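Local coordinates for protein dextranase (Pseudarthrobacter oxydans, PDB 6NZS) that hydrolyses internal alpha-1,6-glucosidic linkages of dextran, as an endo-acting member of glycoside hydrolase family 49, at residues V19-G24 and E30-S35; I2-A5 and H11-W14; T26-V31 and G286-Y291; S35-Q40 and V148-Q153; A190-R195 and T279-L284. One frame throughout, in Å; residues are numbered along the deposited sequence.

Interaction 1. Residues V19-G24 and E30-S35; sequences VFNTTG and EVRRSS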
# COMPACT_ATOMS: atom_id res chain seq x y z
N VAL A 19 24.51 6.56 0.75
CA VAL A 19 25.14 6.36 2.05
C VAL A 19 24.53 5.13 2.71
O VAL A 19 23.35 4.80 2.51
CB VAL A 19 24.98 7.58 2.99
CG1 VAL A 19 25.65 8.81 2.40
CG2 VAL A 19 23.50 7.85 3.29
N PHE A 20 25.34 4.45 3.51
CA PHE A 20 24.82 3.46 4.44
C PHE A 20 24.45 4.17 5.73
O PHE A 20 25.26 4.93 6.28
CB PHE A 20 25.89 2.40 4.74
CG PHE A 20 26.19 1.49 3.58
CD1 PHE A 20 25.21 0.66 3.05
CD2 PHE A 20 27.46 1.47 3.01
CE1 PHE A 20 25.49 -0.18 1.98
CE2 PHE A 20 27.75 0.63 1.94
CZ PHE A 20 26.76 -0.20 1.42
N ASN A 21 23.23 3.95 6.21
CA ASN A 21 22.76 4.62 7.42
C ASN A 21 21.55 3.85 7.93
O ASN A 21 20.49 3.87 7.28
CB ASN A 21 22.41 6.07 7.11
CG ASN A 21 21.98 6.86 8.33
OD1 ASN A 21 21.46 6.30 9.29
ND2 ASN A 21 22.17 8.18 8.28
N THR A 22 21.69 3.18 9.07
CA THR A 22 20.59 2.46 9.70
C THR A 22 20.10 3.13 10.97
O THR A 22 19.27 2.56 11.68
CB THR A 22 20.98 1.01 10.02
OG1 THR A 22 22.17 1.00 10.84
CG2 THR A 22 21.22 0.21 8.75
N THR A 23 20.58 4.34 11.28
CA THR A 23 20.37 4.93 12.59
C THR A 23 19.69 6.28 12.60
O THR A 23 19.16 6.67 13.65
CB THR A 23 21.70 5.06 13.35
OG1 THR A 23 22.54 6.01 12.68
CG2 THR A 23 22.42 3.72 13.45
N GLY A 24 19.69 7.03 11.50
CA GLY A 24 19.19 8.38 11.54
C GLY A 24 18.87 8.92 10.17
O GLY A 24 19.01 8.23 9.15
N GLU A 30 21.81 13.22 0.23
CA GLU A 30 22.17 11.81 0.32
C GLU A 30 20.96 10.93 0.04
O GLU A 30 19.81 11.34 0.23
CB GLU A 30 22.72 11.49 1.72
CG GLU A 30 24.03 12.20 2.04
CD GLU A 30 24.48 11.97 3.47
OE1 GLU A 30 23.66 11.52 4.30
OE2 GLU A 30 25.68 12.23 3.77
N VAL A 31 21.22 9.70 -0.40
CA VAL A 31 20.19 8.68 -0.60
C VAL A 31 20.57 7.46 0.22
O VAL A 31 21.70 6.97 0.11
CB VAL A 31 20.06 8.30 -2.09
CG1 VAL A 31 19.02 7.19 -2.26
CG2 VAL A 31 19.68 9.51 -2.94
N ARG A 32 19.64 6.96 1.03
CA ARG A 32 19.92 5.78 1.85
C ARG A 32 19.98 4.53 0.98
O ARG A 32 19.01 4.21 0.27
CB ARG A 32 18.84 5.61 2.92
CG ARG A 32 19.31 4.79 4.12
CD ARG A 32 18.16 4.41 5.07
NE ARG A 32 17.39 5.56 5.55
CZ ARG A 32 17.71 6.31 6.60
NH1 ARG A 32 18.82 6.06 7.29
NH2 ARG A 32 16.93 7.33 6.95
N ARG A 33 21.11 3.83 1.03
CA ARG A 33 21.30 2.57 0.32
C ARG A 33 21.00 1.42 1.27
O ARG A 33 21.30 1.50 2.46
CB ARG A 33 22.76 2.47 -0.14
CG ARG A 33 23.11 1.14 -0.79
CD ARG A 33 24.53 1.11 -1.30
NE ARG A 33 24.92 -0.25 -1.62
CZ ARG A 33 26.14 -0.61 -2.00
NH1 ARG A 33 27.10 0.31 -2.11
NH2 ARG A 33 26.41 -1.88 -2.25
N SER A 34 20.43 0.34 0.75
CA SER A 34 20.19 -0.83 1.59
C SER A 34 21.49 -1.38 2.17
O SER A 34 22.45 -1.64 1.45
CB SER A 34 19.51 -1.94 0.79
OG SER A 34 19.32 -3.11 1.60
N SER A 35 21.49 -1.58 3.49
CA SER A 35 22.61 -2.23 4.17
C SER A 35 22.58 -3.74 4.02
O SER A 35 23.56 -4.40 4.37
CB SER A 35 22.56 -1.93 5.66
OG SER A 35 22.66 -0.53 5.88
O HOH W 1 21.91 1.83 5.00
O HOH W 2 23.72 9.87 6.50
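Arg32 presses the edge of its guanidinium group against the carbonyls of Asn21 and Gly24, a worked example of how one side chain can hold a loop in shape. Arg32 NH1 donates to Asn21 O at 2.8 Å, coming from well above that carbonyl plane. Arg32 NH1 also meets Gly24 O, almost head-on, at 2.9 Å, and NH2 adds a longer bond to that oxygen, so two nitrogens grip one atom. Both acceptors stay within the guanidinium plane, reached because the chain of Arg32 bends at chi3 (-55°). Asn21 shapes the loop from inside: its OD1 accepts from the backbone N of both Thr23 and Gly24. The strand pairing is equally close: Arg33 N bonds to Val19 O at 2.9 Å and Val19 N to Val31 O. Val19 CG1 packs 3.5 Å from Glu30 CD, the two side chains crossing at about a right angle. A water beside Val19 joins Asn21 ND2 to Glu30 OE1, which also accepts from Gly27 N.

The other side is looser. The exposed Phe20 ring lies alongside Arg33, with Phe20 CZ 3.5 Å from Arg33 CZ over the rim of one guanidinium face, the planes inclined by 39°; the charge itself goes to Asp38 in a salt bridge. Thr22 CG2 comes 3.3 Å from Ser35 OG. One water links Asn21 N, Arg33 O and Ser35 OG. Together these features make a short two-stranded parallel ladder leading into an Asx turn, set in the N-terminal Ig-like domain of family 49.

Interaction 2. Residues I2-A5 and H11-W14; sequences ITTA and HTWW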
# COMPACT_ATOMS: atom_id res chain seq x y z
N ILE A 2 30.78 -0.31 -10.19
CA ILE A 2 29.35 -0.26 -10.52
C ILE A 2 29.18 -0.08 -12.02
O ILE A 2 29.78 0.82 -12.62
CB ILE A 2 28.67 0.87 -9.74
CG1 ILE A 2 28.78 0.63 -8.23
CG2 ILE A 2 27.21 1.01 -10.15
CD1 ILE A 2 28.27 -0.72 -7.79
N THR A 3 28.36 -0.93 -12.63
CA THR A 3 28.03 -0.82 -14.04
C THR A 3 26.51 -0.89 -14.18
O THR A 3 25.91 -1.91 -13.84
CB THR A 3 28.66 -1.96 -14.84
OG1 THR A 3 30.06 -2.05 -14.53
CG2 THR A 3 28.49 -1.72 -16.34
N THR A 4 25.91 0.17 -14.70
CA THR A 4 24.47 0.22 -14.90
C THR A 4 24.12 0.00 -16.37
O THR A 4 24.96 0.17 -17.27
CB THR A 4 23.89 1.55 -14.42
OG1 THR A 4 24.52 2.63 -15.13
CG2 THR A 4 24.11 1.73 -12.92
N ALA A 5 22.87 -0.37 -16.61
CA ALA A 5 22.37 -0.64 -17.95
C ALA A 5 21.54 0.52 -18.47
O ALA A 5 20.72 1.09 -17.75
CB ALA A 5 21.50 -1.90 -17.96
N HIS A 11 17.06 -1.14 -18.13
CA HIS A 11 17.54 0.14 -17.60
C HIS A 11 17.69 -0.00 -16.10
O HIS A 11 16.71 -0.29 -15.40
CB HIS A 11 16.58 1.28 -17.93
CG HIS A 11 17.08 2.61 -17.47
ND1 HIS A 11 16.24 3.62 -17.04
CD2 HIS A 11 18.34 3.10 -17.37
CE1 HIS A 11 16.96 4.67 -16.70
NE2 HIS A 11 18.23 4.38 -16.89
N THR A 12 18.91 0.19 -15.61
CA THR A 12 19.20 0.28 -14.19
C THR A 12 19.95 1.57 -13.92
O THR A 12 20.40 2.26 -14.84
CB THR A 12 20.02 -0.92 -13.69
OG1 THR A 12 21.35 -0.81 -14.19
CG2 THR A 12 19.41 -2.24 -14.13
N TRP A 13 20.08 1.91 -12.64
CA TRP A 13 20.71 3.18 -12.28
C TRP A 13 21.34 3.07 -10.89
O TRP A 13 21.12 2.11 -10.15
CB TRP A 13 19.72 4.35 -12.33
CG TRP A 13 18.50 4.13 -11.51
CD1 TRP A 13 18.33 4.44 -10.19
CD2 TRP A 13 17.26 3.55 -11.95
NE1 TRP A 13 17.07 4.09 -9.78
CE2 TRP A 13 16.39 3.54 -10.84
CE3 TRP A 13 16.80 3.04 -13.18
CZ2 TRP A 13 15.08 3.05 -10.92
CZ3 TRP A 13 15.51 2.53 -13.26
CH2 TRP A 13 14.66 2.54 -12.12
N TRP A 14 22.12 4.10 -10.55
CA TRP A 14 22.81 4.16 -9.28
C TRP A 14 22.64 5.57 -8.72
O TRP A 14 22.10 6.46 -9.38
CB TRP A 14 24.30 3.83 -9.47
CG TRP A 14 24.98 3.44 -8.21
CD1 TRP A 14 25.90 4.17 -7.51
CD2 TRP A 14 24.83 2.21 -7.51
NE1 TRP A 14 26.31 3.48 -6.40
CE2 TRP A 14 25.67 2.26 -6.37
CE3 TRP A 14 24.05 1.06 -7.72
CZ2 TRP A 14 25.76 1.22 -5.45
CZ3 TRP A 14 24.15 0.01 -6.81
CH2 TRP A 14 24.99 0.11 -5.69
O HOH W 3 22.69 3.44 -16.84
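Ala5 and Thr12 join two nearly antiparallel segments of the N-terminal Ig-like domain, one before strand 10-11 and one running out of it, and show how a side chain can stand in for a backbone acceptor. Thr12 N donates to Ala5 O at 2.9 Å. The return bond runs from Ala5 N to the hydroxyl, Thr12 OG1, also 2.9 Å away and nearly straight (168°). With chi1 at 71°, that hydroxyl lies between backbone N and carbonyl carbon, on the side of the incoming N-H. Farther along, Thr4 CG2 rests 3.7 Å from Trp13 C, and Ile2 lies over one face of the Trp14 indole. Ile2 CG2 is 4.0 Å from the centroid of the five-membered ring of Trp14, a CH-pi contact, while Ile2 CD1 reaches the six-membered part. A water ties Thr4 OG1 to Thr12 O, the latter link being long.

In the next shell, Thr12 OG1 donates to Asp52 O, and Phe54 meets Trp14 edge-to-face, so strand 51-58 backs both residues. Glu91 holds His11 through ND1, and the other flank of the imidazole faces the first segment: His11 CD2 sits 3.1 Å from Ala5 O, which lies in the ring plane.

Interaction 3. Residues T26-V31 and G286-Y291; sequences TGNDEV and GEQYVY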
# COMPACT_ATOMS: atom_id res chain seq x y z
N THR A 26 19.08 10.74 6.66
CA THR A 26 20.17 11.04 5.75
C THR A 26 20.22 12.54 5.47
O THR A 26 19.25 13.27 5.68
CB THR A 26 20.03 10.24 4.46
OG1 THR A 26 18.76 10.54 3.86
CG2 THR A 26 20.10 8.75 4.75
N GLY A 27 21.38 12.99 4.99
CA GLY A 27 21.51 14.38 4.60
C GLY A 27 20.62 14.73 3.43
O GLY A 27 20.14 13.87 2.69
N ASN A 28 20.39 16.04 3.26
CA ASN A 28 19.52 16.50 2.18
C ASN A 28 20.00 16.02 0.82
O ASN A 28 19.19 15.76 -0.07
CB ASN A 28 19.42 18.02 2.21
CG ASN A 28 18.57 18.53 3.34
OD1 ASN A 28 18.06 17.75 4.15
ND2 ASN A 28 18.39 19.84 3.41
N ASP A 29 21.31 15.89 0.65
CA ASP A 29 21.92 15.52 -0.62
C ASP A 29 22.35 14.06 -0.66
O ASP A 29 23.19 13.69 -1.49
CB ASP A 29 23.11 16.43 -0.92
CG ASP A 29 24.18 16.39 0.16
OD1 ASP A 29 23.93 15.83 1.26
OD2 ASP A 29 25.29 16.91 -0.08
N GLU A 30 21.81 13.22 0.23
CA GLU A 30 22.17 11.81 0.32
C GLU A 30 20.96 10.93 0.04
O GLU A 30 19.81 11.34 0.23
CB GLU A 30 22.72 11.49 1.72
CG GLU A 30 24.03 12.20 2.04
CD GLU A 30 24.48 11.97 3.47
OE1 GLU A 30 23.66 11.52 4.30
OE2 GLU A 30 25.68 12.23 3.77
N VAL A 31 21.22 9.70 -0.40
CA VAL A 31 20.19 8.68 -0.60
C VAL A 31 20.57 7.46 0.22
O VAL A 31 21.70 6.97 0.11
CB VAL A 31 20.06 8.30 -2.09
CG1 VAL A 31 19.02 7.19 -2.26
CG2 VAL A 31 19.68 9.51 -2.94
N GLY A 286 8.73 11.18 1.54
CA GLY A 286 8.33 12.13 2.56
C GLY A 286 9.19 12.09 3.80
O GLY A 286 8.78 12.58 4.86
N GLU A 287 10.41 11.54 3.66
CA GLU A 287 11.27 11.26 4.80
C GLU A 287 11.62 12.50 5.62
O GLU A 287 11.91 12.38 6.82
CB GLU A 287 12.56 10.59 4.30
CG GLU A 287 13.45 11.50 3.46
CD GLU A 287 14.49 10.71 2.69
OE1 GLU A 287 14.11 10.01 1.73
OE2 GLU A 287 15.68 10.79 3.03
N GLN A 288 11.62 13.68 5.00
CA GLN A 288 12.00 14.90 5.73
C GLN A 288 10.88 15.46 6.58
O GLN A 288 11.14 16.30 7.45
CB GLN A 288 12.51 15.98 4.77
CG GLN A 288 13.68 15.53 3.92
CD GLN A 288 14.20 16.60 2.96
OE1 GLN A 288 13.44 17.20 2.21
NE2 GLN A 288 15.50 16.82 2.98
N TYR A 289 9.64 15.01 6.38
CA TYR A 289 8.51 15.55 7.11
C TYR A 289 8.29 14.79 8.41
O TYR A 289 8.41 13.56 8.45
CB TYR A 289 7.23 15.48 6.26
CG TYR A 289 7.32 16.24 4.95
CD1 TYR A 289 7.49 17.62 4.94
CD2 TYR A 289 7.24 15.58 3.74
CE1 TYR A 289 7.57 18.32 3.76
CE2 TYR A 289 7.31 16.27 2.55
CZ TYR A 289 7.48 17.64 2.56
OH TYR A 289 7.57 18.32 1.37
N VAL A 290 7.96 15.53 9.47
CA VAL A 290 7.58 14.92 10.73
C VAL A 290 6.21 14.25 10.58
O VAL A 290 5.40 14.64 9.73
CB VAL A 290 7.57 16.00 11.84
CG1 VAL A 290 6.44 17.00 11.60
CG2 VAL A 290 7.46 15.38 13.22
N TYR A 291 5.96 13.24 11.41
CA TYR A 291 4.63 12.66 11.51
C TYR A 291 3.61 13.76 11.73
O TYR A 291 3.80 14.63 12.58
CB TYR A 291 4.59 11.72 12.72
CG TYR A 291 3.24 11.10 13.02
CD1 TYR A 291 2.57 10.33 12.08
CD2 TYR A 291 2.65 11.27 14.27
CE1 TYR A 291 1.36 9.74 12.37
CE2 TYR A 291 1.43 10.68 14.57
CZ TYR A 291 0.78 9.92 13.62
OH TYR A 291 -0.43 9.33 13.93
O HOH W 4 16.17 10.58 5.83
O HOH W 5 17.29 8.65 2.04
O HOH W 6 17.06 13.32 3.88
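Asn28, in the type I turn Gly27-Glu30, and Thr26 just before it face Glu287 and Gln288 of a second type I turn, Gly286-Tyr289, the turns being closed by Glu30 N to Gly27 O and Tyr289 N to Gly286 O. Direct contact is sparse, and solvent does much of the joining. Thr26 OG1 stands 3.2 Å from Glu287 OE2, at an angle too poor for a hydrogen bond. Waters bridge the pair instead: one accepts from Thr26 N at 3.0 Å and donates to Glu287 OE2, and another lies between Thr26 OG1 and the same carboxylate oxygen. With chi1 at 67°, placing CG between backbone N and carbonyl carbon, the extended Glu287 chain carries OE2 across to Thr26. Next to it, Asn28 OD1 is 3.0 Å from Gln288 NE2, with the amide planes 69° apart.

Glu287 and Gln288 have firmer ties behind them: Glu287 OE1 bonds to Ser285 OG and Tyr261 OH, while Gln288 OE1 meets Gly240 N and its NE2 meets Ser238 OG. Lys263 NZ bonds to both Gly27 O and Glu30 O. The loop between strands 18-20 and 31-33 of the Ig-like domain thus sits against the solenoid, over strands 235-238 and 260-263.

Interaction 4. Residues S35-Q40 and V148-Q153; sequences SFYDLQ and VEFEPQ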
# COMPACT_ATOMS: atom_id res chain seq x y z
N SER A 35 21.49 -1.58 3.49
CA SER A 35 22.61 -2.23 4.17
C SER A 35 22.58 -3.74 4.02
O SER A 35 23.56 -4.40 4.37
CB SER A 35 22.56 -1.93 5.66
OG SER A 35 22.66 -0.53 5.88
N PHE A 36 21.50 -4.30 3.49
CA PHE A 36 21.25 -5.73 3.64
C PHE A 36 21.23 -6.52 2.35
O PHE A 36 21.47 -7.73 2.40
CB PHE A 36 19.94 -5.95 4.42
CG PHE A 36 19.92 -5.21 5.71
CD1 PHE A 36 20.66 -5.67 6.78
CD2 PHE A 36 19.22 -4.02 5.85
CE1 PHE A 36 20.69 -4.99 7.97
CE2 PHE A 36 19.25 -3.34 7.06
CZ PHE A 36 19.98 -3.82 8.11
N TYR A 37 20.99 -5.88 1.20
CA TYR A 37 20.87 -6.59 -0.07
C TYR A 37 21.59 -5.84 -1.18
O TYR A 37 21.59 -4.61 -1.20
CB TYR A 37 19.39 -6.73 -0.48
CG TYR A 37 18.59 -7.39 0.60
CD1 TYR A 37 18.63 -8.77 0.76
CD2 TYR A 37 17.86 -6.64 1.52
CE1 TYR A 37 17.95 -9.39 1.78
CE2 TYR A 37 17.16 -7.26 2.55
CZ TYR A 37 17.22 -8.64 2.67
OH TYR A 37 16.56 -9.29 3.68
N ASP A 38 22.19 -6.60 -2.09
CA ASP A 38 22.69 -6.08 -3.35
C ASP A 38 21.99 -6.81 -4.49
O ASP A 38 21.73 -8.01 -4.38
CB ASP A 38 24.21 -6.29 -3.49
CG ASP A 38 25.00 -5.41 -2.55
OD1 ASP A 38 24.70 -4.21 -2.47
OD2 ASP A 38 25.95 -5.92 -1.90
N LEU A 39 21.70 -6.09 -5.57
CA LEU A 39 20.97 -6.65 -6.69
C LEU A 39 21.67 -6.34 -8.01
O LEU A 39 22.13 -5.22 -8.23
CB LEU A 39 19.54 -6.09 -6.71
CG LEU A 39 18.54 -6.73 -7.67
CD1 LEU A 39 17.15 -6.75 -7.05
CD2 LEU A 39 18.50 -5.96 -8.95
N GLN A 40 21.75 -7.35 -8.89
CA GLN A 40 22.20 -7.17 -10.26
C GLN A 40 21.21 -7.87 -11.19
O GLN A 40 20.53 -8.81 -10.78
CB GLN A 40 23.60 -7.75 -10.49
CG GLN A 40 24.71 -6.97 -9.81
CD GLN A 40 26.07 -7.61 -10.01
OE1 GLN A 40 26.17 -8.76 -10.46
NE2 GLN A 40 27.13 -6.88 -9.67
N VAL A 148 11.48 -10.69 -1.75
CA VAL A 148 12.51 -11.73 -1.73
C VAL A 148 12.90 -11.97 -0.27
O VAL A 148 13.35 -11.04 0.42
CB VAL A 148 13.73 -11.30 -2.57
CG1 VAL A 148 14.84 -12.34 -2.49
CG2 VAL A 148 13.32 -11.05 -4.02
N GLU A 149 12.71 -13.20 0.20
CA GLU A 149 12.71 -13.49 1.64
C GLU A 149 13.75 -14.55 1.98
O GLU A 149 13.51 -15.75 1.82
CB GLU A 149 11.30 -13.89 2.08
CG GLU A 149 10.25 -12.93 1.51
CD GLU A 149 8.92 -12.91 2.23
OE1 GLU A 149 8.66 -13.78 3.09
OE2 GLU A 149 8.13 -12.00 1.92
N PHE A 150 14.92 -14.11 2.45
CA PHE A 150 15.96 -15.03 2.88
C PHE A 150 15.61 -15.57 4.27
O PHE A 150 15.34 -14.80 5.19
CB PHE A 150 17.30 -14.30 2.96
CG PHE A 150 17.95 -14.05 1.62
CD1 PHE A 150 17.50 -13.03 0.79
CD2 PHE A 150 19.04 -14.80 1.22
CE1 PHE A 150 18.12 -12.78 -0.43
CE2 PHE A 150 19.66 -14.57 0.00
CZ PHE A 150 19.20 -13.56 -0.82
N GLU A 151 15.61 -16.90 4.40
CA GLU A 151 15.25 -17.53 5.67
C GLU A 151 15.97 -16.97 6.90
O GLU A 151 15.29 -16.73 7.92
CB GLU A 151 15.39 -19.06 5.56
CG GLU A 151 14.66 -19.81 6.66
CD GLU A 151 14.77 -21.31 6.49
OE1 GLU A 151 14.38 -21.82 5.41
OE2 GLU A 151 15.27 -21.97 7.42
N PRO A 152 17.29 -16.71 6.89
CA PRO A 152 17.93 -16.16 8.09
C PRO A 152 17.46 -14.77 8.49
O PRO A 152 17.74 -14.35 9.62
CB PRO A 152 19.43 -16.15 7.73
CG PRO A 152 19.56 -17.04 6.56
CD PRO A 152 18.27 -17.03 5.83
N GLN A 153 16.77 -14.05 7.60
CA GLN A 153 16.23 -12.74 7.92
C GLN A 153 14.84 -12.79 8.56
O GLN A 153 14.37 -11.76 9.05
CB GLN A 153 16.21 -11.87 6.65
CG GLN A 153 17.57 -11.26 6.35
CD GLN A 153 17.93 -10.21 7.37
OE1 GLN A 153 17.14 -9.32 7.66
NE2 GLN A 153 19.11 -10.33 7.96
O HOH W 7 14.89 -11.29 2.79
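Tyr37 and Phe150 supply the aromatic part of the contact. Their side chains run past each other in opposite directions, with Tyr37 CE1 3.8 Å from Phe150 CD1. The ring centroids are 6.0 Å apart and the planes are inclined by 35°, an oblique meeting that is neither a stack nor a T-shape; CD1 of Phe150 comes in at the edge of the tyrosine ring. Around them Leu102 touches both rings, Met186 adds to the cover of Tyr37, and Val100 to that of Phe150.

The strands face one another and do not pair: the nearest alpha carbons, those of Tyr37 and Val148, are 10.0 Å apart. Such spacing, filled by inward side chains, is what the interior of an Ig-like beta-sandwich looks like, strand 37-43 lying next to 51-58 and 96-102, and strand 144-150 next to 114-117 and 176-192.

Polar interactions gather at the phenol end. A bridging water donates to Tyr37 OH at 2.8 Å and to Val148 O, and accepts from Phe150 N, so both its protons are used. The hydroxyl also bonds to Asn184 O. Van der Waals contact comes from Gln153, whose CG lies 3.5 Å from Tyr37 OH; a bend at chi2 (-69°) folds its amide back, where OE1 receives Asn184 ND2 and NE2 donates to Gln106 OE1. The 3-10 segment that carries Gln153 starts with the bond from Gln153 N to Phe150 O.

Interaction 5. Residues A190-R195 and T279-L284; sequences AEPKLR and TGYGVL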
# COMPACT_ATOMS: atom_id res chain seq x y z
N ALA A 190 10.14 -4.86 -10.83
CA ALA A 190 10.59 -5.11 -12.20
C ALA A 190 9.52 -4.51 -13.11
O ALA A 190 8.45 -5.10 -13.29
CB ALA A 190 10.73 -6.61 -12.44
N GLU A 191 9.80 -3.33 -13.65
CA GLU A 191 8.79 -2.53 -14.30
C GLU A 191 9.00 -2.53 -15.81
O GLU A 191 10.14 -2.56 -16.29
CB GLU A 191 8.84 -1.09 -13.79
CG GLU A 191 8.63 -0.96 -12.28
CD GLU A 191 7.33 -1.56 -11.83
OE1 GLU A 191 6.30 -0.97 -12.16
OE2 GLU A 191 7.33 -2.61 -11.14
N PRO A 192 7.92 -2.49 -16.59
CA PRO A 192 8.07 -2.60 -18.05
C PRO A 192 8.72 -1.35 -18.65
O PRO A 192 8.34 -0.22 -18.34
CB PRO A 192 6.63 -2.77 -18.53
CG PRO A 192 5.78 -2.17 -17.46
CD PRO A 192 6.51 -2.44 -16.17
N LYS A 193 9.69 -1.58 -19.53
CA LYS A 193 10.24 -0.49 -20.31
C LYS A 193 9.15 0.12 -21.18
O LYS A 193 8.30 -0.59 -21.73
CB LYS A 193 11.35 -1.03 -21.21
CG LYS A 193 12.17 0.06 -21.86
CD LYS A 193 13.48 0.23 -21.13
CE LYS A 193 14.44 1.05 -21.97
NZ LYS A 193 14.18 2.51 -21.81
N LEU A 194 9.14 1.44 -21.28
CA LEU A 194 8.09 2.15 -21.97
C LEU A 194 8.50 2.42 -23.42
O LEU A 194 9.58 2.95 -23.66
CB LEU A 194 7.77 3.47 -21.25
CG LEU A 194 7.37 3.31 -19.78
CD1 LEU A 194 7.12 4.68 -19.18
CD2 LEU A 194 6.15 2.43 -19.64
N ARG A 195 7.62 2.05 -24.35
CA ARG A 195 7.86 2.25 -25.77
C ARG A 195 6.58 2.77 -26.42
O ARG A 195 5.49 2.71 -25.85
CB ARG A 195 8.25 0.94 -26.48
CG ARG A 195 9.52 0.30 -25.96
CD ARG A 195 9.81 -1.03 -26.66
NE ARG A 195 11.11 -1.58 -26.29
CZ ARG A 195 11.52 -2.81 -26.60
NH1 ARG A 195 10.71 -3.62 -27.28
NH2 ARG A 195 12.72 -3.23 -26.22
N THR A 279 3.91 11.01 -13.38
CA THR A 279 4.39 9.76 -13.97
C THR A 279 5.89 9.64 -13.78
O THR A 279 6.57 10.59 -13.38
CB THR A 279 4.05 9.67 -15.47
OG1 THR A 279 4.79 10.67 -16.19
CG2 THR A 279 2.57 9.88 -15.70
N GLY A 280 6.39 8.45 -14.06
CA GLY A 280 7.80 8.15 -14.12
C GLY A 280 8.24 7.17 -13.04
O GLY A 280 7.66 7.11 -11.95
N TYR A 281 9.30 6.42 -13.33
CA TYR A 281 9.79 5.39 -12.42
C TYR A 281 10.78 5.92 -11.38
O TYR A 281 11.71 5.20 -11.00
CB TYR A 281 10.42 4.26 -13.23
CG TYR A 281 9.46 3.42 -14.04
CD1 TYR A 281 8.33 2.84 -13.47
CD2 TYR A 281 9.71 3.18 -15.39
CE1 TYR A 281 7.48 2.03 -14.22
CE2 TYR A 281 8.87 2.39 -16.14
CZ TYR A 281 7.75 1.82 -15.56
OH TYR A 281 6.93 1.01 -16.32
N GLY A 282 10.61 7.15 -10.90
CA GLY A 282 11.41 7.70 -9.83
C GLY A 282 10.76 7.54 -8.47
O GLY A 282 9.73 6.88 -8.30
N VAL A 283 11.38 8.17 -7.46
CA VAL A 283 10.95 8.08 -6.07
C VAL A 283 10.55 9.46 -5.56
O VAL A 283 11.26 10.44 -5.79
CB VAL A 283 12.06 7.49 -5.17
CG1 VAL A 283 11.61 7.43 -3.71
CG2 VAL A 283 12.46 6.11 -5.66
N LEU A 284 9.42 9.52 -4.86
CA LEU A 284 8.98 10.69 -4.11
C LEU A 284 8.92 10.26 -2.65
O LEU A 284 8.10 9.42 -2.29
CB LEU A 284 7.60 11.16 -4.59
CG LEU A 284 7.04 12.42 -3.91
CD1 LEU A 284 7.91 13.62 -4.23
CD2 LEU A 284 5.60 12.66 -4.34
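Tyr281 offers its ring to three residues at once: Glu191 lies over one face, the carbonyl of Pro192 sits at the hydroxyl edge, and Leu194 approaches obliquely. The methylene of Glu191 makes a CH-pi contact, Glu191 CB being 3.8 Å from the centroid of the Tyr281 ring and closest to CE1. Beyond it the chain bends at chi2 (-57°), carrying the carboxylate past the ring with its plane turned 78° from the aromatic one. On the other flank Leu194 CG is 4.0 Å from Tyr281 CE2. At the end of the ring, Tyr281 OH donates to Pro192 O at 2.8 Å, lying in the carbonyl plane on a lone pair, and the pyrrolidine edge of Pro192 packs against the same hydroxyl, with CD 3.5 Å from OH. One phenol is thereby fixed by a directed bond at its end and by carbon on its surface.

The buried carboxylate of Glu191 has charged company: OE1 pairs with Lys359 and also bonds to Asn357, while OE2 pairs with Arg145. Gln330 touches the tyrosine and accepts from Gly280 N. Here the end of strand 176-192 of the Ig-like domain meets the turn between strands 275-279 and 283-285, a domain junction at the flank of a right-handed parallel beta-helix of the pectate-lyase-like type.

Overall arrangement
Interactions 1, 2 and 4 lie within the N-terminal Ig-like domain, whereas 3 and 5 carry it onto the solenoid. Burial and chemistry change together. Interactions 4 and 5 are buried and rest on tyrosine rings; they reach neighbouring strands, 144-150 and 176-192, though their centres are about 23 Å apart. Interaction 3, on the surface, is water-mediated. Interactions 1 and 2 are partly buried and mix backbone pairing with side chains that bond to the backbone. Interaction 1 shares Glu30 and Val31 with interaction 3 and Ser35 with interaction 4, to which Arg33 and Asp38 add a salt bridge. It also meets interaction 2, where Arg33 packs on Trp14, and Trp13 in turn touches Tyr281 of interaction 5.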